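PDB 6G42: minor capsid protein from Cafeteriavirus-dependent mavirus, which assembles as a pentamer of single jelly-roll subunits and forms the penton of the virophage capsid, probably closing its fivefold vertices. Local coordinates for residues Arg62-Tyr73 with Phe93-Tyr104; Asp210-Leu218 with Asp229-Asn237. One frame throughout, in Å; residues are numbered along the deposited sequence.

Followed from the N terminus, the chain meets its contacts in series: contact 1 is complete before contact 2 opens, and the two neither nest nor cross. Contact 1 begins as strand 49-62 ends and brings the connection 62-73 against 93-104, closing a loop that carries the hairpin of strands 74-79 and 84-90, just ahead of helix 106-120. Contact 2 comes after strand 201-207, where 210-218 turns back through a ten-residue loop onto 229-237, which runs into strand 236-239. The centres of contact 1 and contact 2 lie about 30 Å apart. One ties a strand of the four-stranded sheet to the 74-120 region; the other makes a two-stranded ribbon at a subunit interface.

Contact 1: residues Arg62-Tyr73 with Phe93-Tyr104; sequences RLPLFKPAGHDY and FSTFVDEDGYMY
R62 reaches Y104 by extension: with CG swung opposite the backbone N (chi1 -154°) and a straight chain on to NE, its guanidinium is laid flat over one face of the tyrosine ring. The planes differ by 17°, and CZ of R62 stands 4.1 Å from the centroid of the Y104 ring, a cation-pi stack whose charge is also paired with D247. P64 covers the opposite face of Y104 through CB, while its CG sits 3.8 Å from the centroid of the Y102 ring; one pyrrolidine thus serves two tyrosines. K67 CD passes 3.8 Å from Y102 CE1, and K67 NZ and Y102 OH both end on D281, the lysine also meeting D283 and E285.

Between these groups the backbones pair. M103 O accepts from L65 N at 3.0 Å and from F66 N at 3.3 Å, and M103 N returns a nearly straight bond (173°) to F66 O. Farther along, F93 receives F66 CE2 over one face and Y73 CD2 at its edge, while P68 CG lies 3.5 Å from F93 CB. Two successive residues facing one partner define a classic beta bulge, here in the antiparallel bridge that joins the loop after jelly-roll strand 49-62 to the loop before helix 106-120.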
loop_
_atom_site.group_PDB
_atom_site.type_symbol
_atom_site.label_atom_id
_atom_site.label_comp_id
_atom_site.label_asym_id
_atom_site.label_seq_id
_atom_site.Cartn_x
_atom_site.Cartn_y
_atom_site.Cartn_z
ATOM N N ARG C 62 21.804 -1.426 15.682
ATOM C CA ARG C 62 22.302 -0.173 15.101
ATOM C C ARG C 62 22.911 -0.431 13.730
ATOM O O ARG C 62 23.595 -1.433 13.533
ATOM C CB ARG C 62 23.340 0.472 16.015
ATOM C CG ARG C 62 23.417 1.976 15.844
ATOM C CD ARG C 62 24.668 2.562 16.458
ATOM N NE ARG C 62 24.630 4.024 16.449
ATOM C CZ ARG C 62 25.659 4.820 16.751
ATOM N NH1 ARG C 62 26.846 4.311 17.093
ATOM N NH2 ARG C 62 25.504 6.143 16.705
ATOM N N LEU C 63 22.655 0.473 12.788
ATOM C CA LEU C 63 23.202 0.369 11.437
ATOM C C LEU C 63 23.779 1.711 10.983
ATOM O O LEU C 63 23.240 2.764 11.327
ATOM C CB LEU C 63 22.124 -0.092 10.458
ATOM C CG LEU C 63 21.584 -1.519 10.609
ATOM C CD1 LEU C 63 20.413 -1.730 9.659
ATOM C CD2 LEU C 63 22.655 -2.573 10.362
ATOM N N PRO C 64 24.886 1.678 10.214
ATOM C CA PRO C 64 25.435 2.923 9.685
ATOM C C PRO C 64 24.616 3.493 8.536
ATOM O O PRO C 64 23.986 2.745 7.781
ATOM C CB PRO C 64 26.832 2.523 9.211
ATOM C CG PRO C 64 26.746 1.063 8.933
ATOM C CD PRO C 64 25.764 0.525 9.932
ATOM N N LEU C 65 24.635 4.817 8.429
ATOM C CA LEU C 65 23.911 5.552 7.397
ATOM C C LEU C 65 24.784 6.006 6.213
ATOM O O LEU C 65 24.261 6.251 5.128
ATOM C CB LEU C 65 23.227 6.771 8.023
ATOM C CG LEU C 65 22.360 6.556 9.267
ATOM C CD1 LEU C 65 21.508 7.789 9.524
ATOM C CD2 LEU C 65 21.463 5.334 9.150
ATOM N N PHE C 66 26.095 6.125 6.423
ATOM C CA PHE C 66 27.020 6.658 5.411
ATOM C C PHE C 66 28.418 6.059 5.599
ATOM O O PHE C 66 28.793 5.684 6.713
ATOM C CB PHE C 66 27.068 8.187 5.503
ATOM C CG PHE C 66 27.774 8.850 4.350
ATOM C CD1 PHE C 66 27.173 8.925 3.099
ATOM C CD2 PHE C 66 29.036 9.416 4.512
ATOM C CE1 PHE C 66 27.818 9.542 2.028
ATOM C CE2 PHE C 66 29.684 10.040 3.448
ATOM C CZ PHE C 66 29.075 10.101 2.205
ATOM N N LYS C 67 29.172 5.965 4.502
ATOM C CA LYS C 67 30.515 5.370 4.491
ATOM C C LYS C 67 31.415 6.169 3.545
ATOM O O LYS C 67 31.509 5.831 2.367
ATOM C CB LYS C 67 30.432 3.913 4.039
ATOM C CG LYS C 67 31.748 3.149 4.067
ATOM C CD LYS C 67 31.580 1.785 3.429
ATOM C CE LYS C 67 32.747 0.869 3.725
ATOM N NZ LYS C 67 32.418 -0.528 3.338
ATOM N N PRO C 68 32.096 7.220 4.062
ATOM C CA PRO C 68 32.876 8.169 3.241
ATOM C C PRO C 68 33.932 7.606 2.281
ATOM O O PRO C 68 34.241 8.260 1.283
ATOM C CB PRO C 68 33.568 9.036 4.289
ATOM C CG PRO C 68 32.640 9.027 5.441
ATOM C CD PRO C 68 32.089 7.635 5.480
ATOM N N ALA C 69 34.483 6.432 2.581
ATOM C CA ALA C 69 35.533 5.821 1.753
ATOM C C ALA C 69 35.128 5.679 0.282
ATOM O O ALA C 69 35.904 6.011 -0.608
ATOM C CB ALA C 69 35.932 4.468 2.326
ATOM N N GLY C 70 33.905 5.210 0.046
ATOM C CA GLY C 70 33.389 4.968 -1.306
ATOM C C GLY C 70 33.043 6.186 -2.150
ATOM O O GLY C 70 32.879 6.056 -3.367
ATOM N N HIS C 71 32.922 7.355 -1.518
ATOM C CA HIS C 71 32.566 8.603 -2.209
ATOM C C HIS C 71 33.768 9.546 -2.323
ATOM O O HIS C 71 34.572 9.645 -1.398
ATOM C CB HIS C 71 31.434 9.321 -1.466
ATOM C CG HIS C 71 30.303 8.425 -1.060
ATOM N ND1 HIS C 71 29.199 8.206 -1.855
ATOM C CD2 HIS C 71 30.106 7.697 0.065
ATOM C CE1 HIS C 71 28.374 7.377 -1.239
ATOM N NE2 HIS C 71 28.899 7.055 -0.071
ATOM N N ASP C 72 33.872 10.236 -3.459
ATOM C CA ASP C 72 34.910 11.250 -3.700
ATOM C C ASP C 72 34.254 12.589 -4.024
ATOM O O ASP C 72 34.193 13.000 -5.182
ATOM C CB ASP C 72 35.832 10.823 -4.851
ATOM C CG ASP C 72 36.595 9.539 -4.555
ATOM O OD1 ASP C 72 37.149 9.397 -3.442
ATOM O OD2 ASP C 72 36.654 8.669 -5.451
ATOM N N TYR C 73 33.763 13.263 -2.990
ATOM C CA TYR C 73 33.041 14.524 -3.167
ATOM C C TYR C 73 33.995 15.707 -3.299
ATOM O O TYR C 73 35.095 15.689 -2.748
ATOM C CB TYR C 73 32.060 14.774 -2.007
ATOM C CG TYR C 73 30.913 13.773 -1.861
ATOM C CD1 TYR C 73 30.477 12.976 -2.933
ATOM C CD2 TYR C 73 30.234 13.656 -0.646
ATOM C CE1 TYR C 73 29.428 12.080 -2.780
ATOM C CE2 TYR C 73 29.183 12.764 -0.488
ATOM C CZ TYR C 73 28.784 11.975 -1.555
ATOM O OH TYR C 73 27.744 11.088 -1.402
ATOM N N PHE C 93 35.737 13.901 5.599
ATOM C CA PHE C 93 34.882 13.267 6.613
ATOM C C PHE C 93 35.657 12.693 7.817
ATOM O O PHE C 93 35.043 12.184 8.761
ATOM C CB PHE C 93 34.033 12.166 5.958
ATOM C CG PHE C 93 33.017 12.686 4.970
ATOM C CD1 PHE C 93 31.781 13.160 5.404
ATOM C CD2 PHE C 93 33.292 12.698 3.607
ATOM C CE1 PHE C 93 30.841 13.633 4.499
ATOM C CE2 PHE C 93 32.357 13.172 2.699
ATOM C CZ PHE C 93 31.128 13.638 3.145
ATOM N N SER C 94 36.986 12.817 7.808
ATOM C CA SER C 94 37.863 12.198 8.823
ATOM C C SER C 94 37.513 12.543 10.276
ATOM O O SER C 94 37.652 11.692 11.161
ATOM C CB SER C 94 39.328 12.561 8.547
ATOM O OG SER C 94 39.505 13.963 8.440
ATOM N N THR C 95 37.049 13.776 10.502
ATOM C CA THR C 95 36.656 14.247 11.844
ATOM C C THR C 95 35.274 13.785 12.331
ATOM O O THR C 95 34.923 14.046 13.481
ATOM C CB THR C 95 36.672 15.785 11.925
ATOM O OG1 THR C 95 35.727 16.327 10.994
ATOM C CG2 THR C 95 38.063 16.331 11.626
ATOM N N PHE C 96 34.498 13.124 11.464
ATOM C CA PHE C 96 33.132 12.659 11.789
ATOM C C PHE C 96 32.961 11.135 11.891
ATOM O O PHE C 96 31.902 10.659 12.307
ATOM C CB PHE C 96 32.154 13.187 10.739
ATOM C CG PHE C 96 32.093 14.684 10.660
ATOM C CD1 PHE C 96 32.956 15.385 9.824
ATOM C CD2 PHE C 96 31.168 15.398 11.414
ATOM C CE1 PHE C 96 32.898 16.773 9.743
ATOM C CE2 PHE C 96 31.106 16.781 11.337
ATOM C CZ PHE C 96 31.972 17.471 10.501
ATOM N N VAL C 97 34.002 10.385 11.547
ATOM C CA VAL C 97 33.907 8.947 11.291
ATOM C C VAL C 97 34.306 8.120 12.525
ATOM O O VAL C 97 35.151 8.542 13.308
ATOM C CB VAL C 97 34.775 8.612 10.052
ATOM C CG1 VAL C 97 35.027 7.128 9.885
ATOM C CG2 VAL C 97 34.101 9.138 8.799
ATOM N N ASP C 98 33.682 6.948 12.686
ATOM C CA ASP C 98 34.024 5.991 13.758
ATOM C C ASP C 98 35.210 5.087 13.356
ATOM O O ASP C 98 35.770 5.241 12.275
ATOM C CB ASP C 98 32.778 5.165 14.171
ATOM C CG ASP C 98 32.530 3.936 13.276
ATOM O OD1 ASP C 98 32.621 4.040 12.035
ATOM O OD2 ASP C 98 32.231 2.853 13.825
ATOM N N GLU C 99 35.578 4.149 14.234
ATOM C CA GLU C 99 36.665 3.175 13.981
ATOM C C GLU C 99 36.568 2.447 12.640
ATOM O O GLU C 99 37.536 2.408 11.883
ATOM C CB GLU C 99 36.692 2.103 15.077
ATOM C CG GLU C 99 37.183 2.562 16.439
ATOM C CD GLU C 99 37.137 1.458 17.490
ATOM O OE1 GLU C 99 36.239 0.586 17.425
ATOM O OE2 GLU C 99 37.999 1.464 18.394
ATOM N N ASP C 100 35.399 1.867 12.366
ATOM C CA ASP C 100 35.195 1.013 11.180
ATOM C C ASP C 100 35.040 1.755 9.835
ATOM O O ASP C 100 35.011 1.106 8.785
ATOM C CB ASP C 100 34.001 0.060 11.403
ATOM C CG ASP C 100 34.314 -1.069 12.392
ATOM O OD1 ASP C 100 35.414 -1.656 12.322
ATOM O OD2 ASP C 100 33.446 -1.389 13.235
ATOM N N GLY C 101 34.945 3.085 9.862
ATOM C CA GLY C 101 34.846 3.908 8.638
ATOM C C GLY C 101 33.461 4.452 8.291
ATOM O O GLY C 101 33.232 4.874 7.156
ATOM N N TYR C 102 32.554 4.471 9.275
ATOM C CA TYR C 102 31.135 4.794 9.072
ATOM C C TYR C 102 30.702 6.050 9.830
ATOM O O TYR C 102 31.339 6.445 10.806
ATOM C CB TYR C 102 30.253 3.642 9.559
ATOM C CG TYR C 102 30.362 2.342 8.783
ATOM C CD1 TYR C 102 29.909 2.243 7.465
ATOM C CD2 TYR C 102 30.881 1.196 9.384
ATOM C CE1 TYR C 102 29.997 1.050 6.766
ATOM C CE2 TYR C 102 30.974 -0.000 8.695
ATOM C CZ TYR C 102 30.531 -0.073 7.390
ATOM O OH TYR C 102 30.628 -1.273 6.721
ATOM N N MET C 103 29.608 6.652 9.363
ATOM C CA MET C 103 28.883 7.706 10.084
ATOM C C MET C 103 27.439 7.246 10.287
ATOM O O MET C 103 26.969 6.347 9.593
ATOM C CB MET C 103 28.923 9.023 9.314
ATOM C CG MET C 103 30.312 9.633 9.213
ATOM S SD MET C 103 30.464 10.855 7.892
ATOM C CE MET C 103 29.318 12.109 8.471
ATOM N N TYR C 104 26.749 7.873 11.235
ATOM C CA TYR C 104 25.456 7.377 11.731
ATOM C C TYR C 104 24.315 8.409 11.751
ATOM O O TYR C 104 23.267 8.167 12.350
ATOM C CB TYR C 104 25.665 6.769 13.127
ATOM C CG TYR C 104 26.510 5.512 13.102
ATOM C CD1 TYR C 104 27.906 5.579 13.083
ATOM C CD2 TYR C 104 25.913 4.249 13.076
ATOM C CE1 TYR C 104 28.678 4.424 13.044
ATOM C CE2 TYR C 104 26.678 3.090 13.034
ATOM C CZ TYR C 104 28.058 3.181 13.022
ATOM O OH TYR C 104 28.809 2.024 12.979
#

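Contact 2: residues Asp210-Leu218 with Asp229-Asn237; sequences DLPVSYELL and DNTGVFLTN
N230 meets L218 in two ways: its O accepts L218 N at 2.9 Å, the donor standing above the carbonyl plane, and its amide carbon CG lies 4.0 Å from L218 CB, with ND2 bonded to P219 O. T231 follows, paired with L217 in a non-hydrogen-bonded position; its OG1 approaches the Y215 ring obliquely, 3.5 Å from CD2.

At G232 the pairing becomes hydrogen-bonded. E216 N gives to G232 O at 2.7 Å, and G232 N returns a bond to E216 O in the carbonyl plane. Having no side chain, G232 leaves L218 CD1 and F234 CE1 to touch beside it.

V233 divides its branches. CG2, opposite the carbonyl carbon, sits over the centre of the Y215 ring, 3.5 Å from the centroid and 12° off the normal, a CH-pi contact; CG1, opposite the backbone N (chi1 178°), packs on V213 CG1. F234 then presents CB to the carboxylate of E216, 3.8 Å from CD, the two side chains crossing at about a right angle. L235 returns to apolar packing: its CD1 touches L211 CD2 at 3.9 Å, and CD2 meets V213 CG1, over L51 and V53 of strand 49-62.

The E216 carboxylate is hydrogen-bonded to N12 and salt-bridged to K300, both of the third subunit, and would probably stay ionised through these partners although buried. The ribbon's own pairing and its docking on that subunit thus use the same few residues: E216 lends its backbone to G232 and its carboxylate to the neighbour, and N230 O accepts both from L218 N and from R38 of the third subunit.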
loop_
_atom_site.group_PDB
_atom_site.type_symbol
_atom_site.label_atom_id
_atom_site.label_comp_id
_atom_site.label_asym_id
_atom_site.label_seq_id
_atom_site.Cartn_x
_atom_site.Cartn_y
_atom_site.Cartn_z
ATOM N N ASP C 210 28.786 -24.681 8.943
ATOM C CA ASP C 210 28.679 -26.149 9.129
ATOM C C ASP C 210 27.301 -26.822 8.874
ATOM O O ASP C 210 27.135 -28.014 9.167
ATOM C CB ASP C 210 29.186 -26.516 10.530
ATOM C CG ASP C 210 28.346 -25.910 11.647
ATOM O OD1 ASP C 210 27.529 -24.997 11.374
ATOM O OD2 ASP C 210 28.513 -26.347 12.808
ATOM N N LEU C 211 26.330 -26.084 8.333
ATOM C CA LEU C 211 25.043 -26.673 7.941
ATOM C C LEU C 211 25.203 -27.318 6.568
ATOM O O LEU C 211 25.589 -26.629 5.625
ATOM C CB LEU C 211 23.943 -25.611 7.874
ATOM C CG LEU C 211 22.526 -26.067 7.486
ATOM C CD1 LEU C 211 21.895 -26.955 8.544
ATOM C CD2 LEU C 211 21.641 -24.858 7.243
ATOM N N PRO C 212 24.915 -28.633 6.443
ATOM C CA PRO C 212 25.027 -29.269 5.126
ATOM C C PRO C 212 23.915 -28.803 4.176
ATOM O O PRO C 212 22.859 -29.437 4.049
ATOM C CB PRO C 212 24.951 -30.766 5.442
ATOM C CG PRO C 212 24.206 -30.847 6.726
ATOM C CD PRO C 212 24.547 -29.605 7.493
ATOM N N VAL C 213 24.184 -27.673 3.532
ATOM C CA VAL C 213 23.245 -27.013 2.637
ATOM C C VAL C 213 23.967 -26.675 1.330
ATOM O O VAL C 213 25.185 -26.470 1.315
ATOM C CB VAL C 213 22.643 -25.750 3.311
ATOM C CG1 VAL C 213 23.680 -24.643 3.471
ATOM C CG2 VAL C 213 21.433 -25.242 2.549
ATOM N N SER C 214 23.213 -26.619 0.239
ATOM C CA SER C 214 23.781 -26.293 -1.063
ATOM C C SER C 214 24.288 -24.853 -1.072
ATOM O O SER C 214 23.643 -23.957 -0.530
ATOM C CB SER C 214 22.744 -26.503 -2.163
ATOM O OG SER C 214 23.370 -26.570 -3.428
ATOM N N TYR C 215 25.450 -24.649 -1.678
ATOM C CA TYR C 215 26.088 -23.339 -1.739
ATOM C C TYR C 215 25.493 -22.569 -2.908
ATOM O O TYR C 215 25.027 -23.166 -3.867
ATOM C CB TYR C 215 27.601 -23.483 -1.961
ATOM C CG TYR C 215 28.416 -23.982 -0.769
ATOM C CD1 TYR C 215 28.173 -25.238 -0.191
ATOM C CD2 TYR C 215 29.465 -23.213 -0.240
ATOM C CE1 TYR C 215 28.927 -25.697 0.884
ATOM C CE2 TYR C 215 30.223 -23.667 0.834
ATOM C CZ TYR C 215 29.951 -24.908 1.392
ATOM O OH TYR C 215 30.696 -25.366 2.456
ATOM N N GLU C 216 25.508 -21.244 -2.817
ATOM C CA GLU C 216 25.190 -20.380 -3.959
ATOM C C GLU C 216 26.477 -20.140 -4.748
ATOM O O GLU C 216 27.565 -20.145 -4.173
ATOM C CB GLU C 216 24.594 -19.034 -3.507
ATOM C CG GLU C 216 23.282 -19.126 -2.719
ATOM C CD GLU C 216 22.494 -17.814 -2.687
ATOM O OE1 GLU C 216 23.079 -16.739 -2.917
ATOM O OE2 GLU C 216 21.276 -17.843 -2.424
ATOM N N LEU C 217 26.344 -19.927 -6.055
ATOM C CA LEU C 217 27.497 -19.718 -6.944
ATOM C C LEU C 217 27.837 -18.235 -7.002
ATOM O O LEU C 217 26.957 -17.424 -7.269
ATOM C CB LEU C 217 27.204 -20.245 -8.356
ATOM C CG LEU C 217 26.664 -21.678 -8.487
ATOM C CD1 LEU C 217 26.545 -22.048 -9.959
ATOM C CD2 LEU C 217 27.524 -22.697 -7.753
ATOM N N LEU C 218 29.111 -17.903 -6.771
ATOM C CA LEU C 218 29.586 -16.510 -6.630
ATOM C C LEU C 218 30.562 -16.102 -7.744
ATOM O O LEU C 218 31.163 -16.965 -8.377
ATOM C CB LEU C 218 30.265 -16.327 -5.264
ATOM C CG LEU C 218 29.370 -16.167 -4.031
ATOM C CD1 LEU C 218 30.205 -16.245 -2.762
ATOM C CD2 LEU C 218 28.594 -14.861 -4.063
ATOM N N ASP C 229 35.249 -20.432 -9.593
ATOM C CA ASP C 229 34.522 -21.522 -8.934
ATOM C C ASP C 229 34.217 -21.133 -7.476
ATOM O O ASP C 229 34.113 -21.994 -6.599
ATOM C CB ASP C 229 35.315 -22.838 -9.023
ATOM C CG ASP C 229 36.654 -22.787 -8.287
ATOM O OD1 ASP C 229 37.234 -21.688 -8.135
ATOM O OD2 ASP C 229 37.131 -23.864 -7.864
ATOM N N ASN C 230 34.059 -19.828 -7.241
ATOM C CA ASN C 230 33.801 -19.288 -5.911
ATOM C C ASN C 230 32.372 -19.635 -5.491
ATOM O O ASN C 230 31.443 -19.554 -6.301
ATOM C CB ASN C 230 34.019 -17.769 -5.903
ATOM C CG ASN C 230 34.070 -17.176 -4.495
ATOM O OD1 ASN C 230 34.001 -17.886 -3.488
ATOM N ND2 ASN C 230 34.188 -15.855 -4.424
ATOM N N THR C 231 32.215 -20.045 -4.233
ATOM C CA THR C 231 30.920 -20.447 -3.675
ATOM C C THR C 231 30.723 -19.868 -2.277
ATOM O O THR C 231 31.654 -19.339 -1.673
ATOM C CB THR C 231 30.766 -21.986 -3.615
ATOM O OG1 THR C 231 31.759 -22.551 -2.753
ATOM C CG2 THR C 231 30.888 -22.607 -4.999
ATOM N N GLY C 232 29.494 -19.960 -1.780
ATOM C CA GLY C 232 29.156 -19.490 -0.437
ATOM C C GLY C 232 27.804 -19.978 0.053
ATOM O O GLY C 232 26.887 -20.198 -0.739
ATOM N N VAL C 233 27.690 -20.134 1.371
ATOM C CA VAL C 233 26.456 -20.565 2.029
ATOM C C VAL C 233 25.673 -19.327 2.449
ATOM O O VAL C 233 26.135 -18.544 3.280
ATOM C CB VAL C 233 26.746 -21.440 3.263
ATOM C CG1 VAL C 233 25.455 -21.847 3.960
ATOM C CG2 VAL C 233 27.535 -22.679 2.854
ATOM N N PHE C 234 24.504 -19.157 1.839
ATOM C CA PHE C 234 23.605 -18.036 2.089
ATOM C C PHE C 234 22.221 -18.649 2.302
ATOM O O PHE C 234 21.695 -19.290 1.392
ATOM C CB PHE C 234 23.559 -17.096 0.875
ATOM C CG PHE C 234 24.811 -16.276 0.658
ATOM C CD1 PHE C 234 26.018 -16.875 0.319
ATOM C CD2 PHE C 234 24.767 -14.885 0.726
ATOM C CE1 PHE C 234 27.160 -16.117 0.099
ATOM C CE2 PHE C 234 25.908 -14.120 0.506
ATOM C CZ PHE C 234 27.105 -14.736 0.191
ATOM N N LEU C 235 21.638 -18.465 3.488
ATOM C CA LEU C 235 20.308 -19.024 3.816
ATOM C C LEU C 235 19.121 -18.097 3.519
ATOM O O LEU C 235 18.023 -18.574 3.242
ATOM C CB LEU C 235 20.270 -19.476 5.274
ATOM C CG LEU C 235 21.331 -20.500 5.681
ATOM C CD1 LEU C 235 21.018 -21.026 7.073
ATOM C CD2 LEU C 235 21.445 -21.658 4.700
ATOM N N THR C 236 19.337 -16.789 3.613
ATOM C CA THR C 236 18.389 -15.802 3.088
ATOM C C THR C 236 19.118 -14.491 2.782
ATOM O O THR C 236 20.181 -14.221 3.340
ATOM C CB THR C 236 17.171 -15.576 4.031
ATOM O OG1 THR C 236 16.156 -14.817 3.353
ATOM C CG2 THR C 236 17.573 -14.857 5.323
ATOM N N ASN C 237 18.534 -13.713 1.872
ATOM C CA ASN C 237 19.031 -12.400 1.466
ATOM C C ASN C 237 17.948 -11.380 1.723
ATOM O O ASN C 237 16.979 -11.313 0.965
ATOM C CB ASN C 237 19.307 -12.370 -0.032
ATOM C CG ASN C 237 20.633 -12.969 -0.400
ATOM O OD1 ASN C 237 21.000 -14.039 0.085
ATOM N ND2 ASN C 237 21.355 -12.298 -1.297
#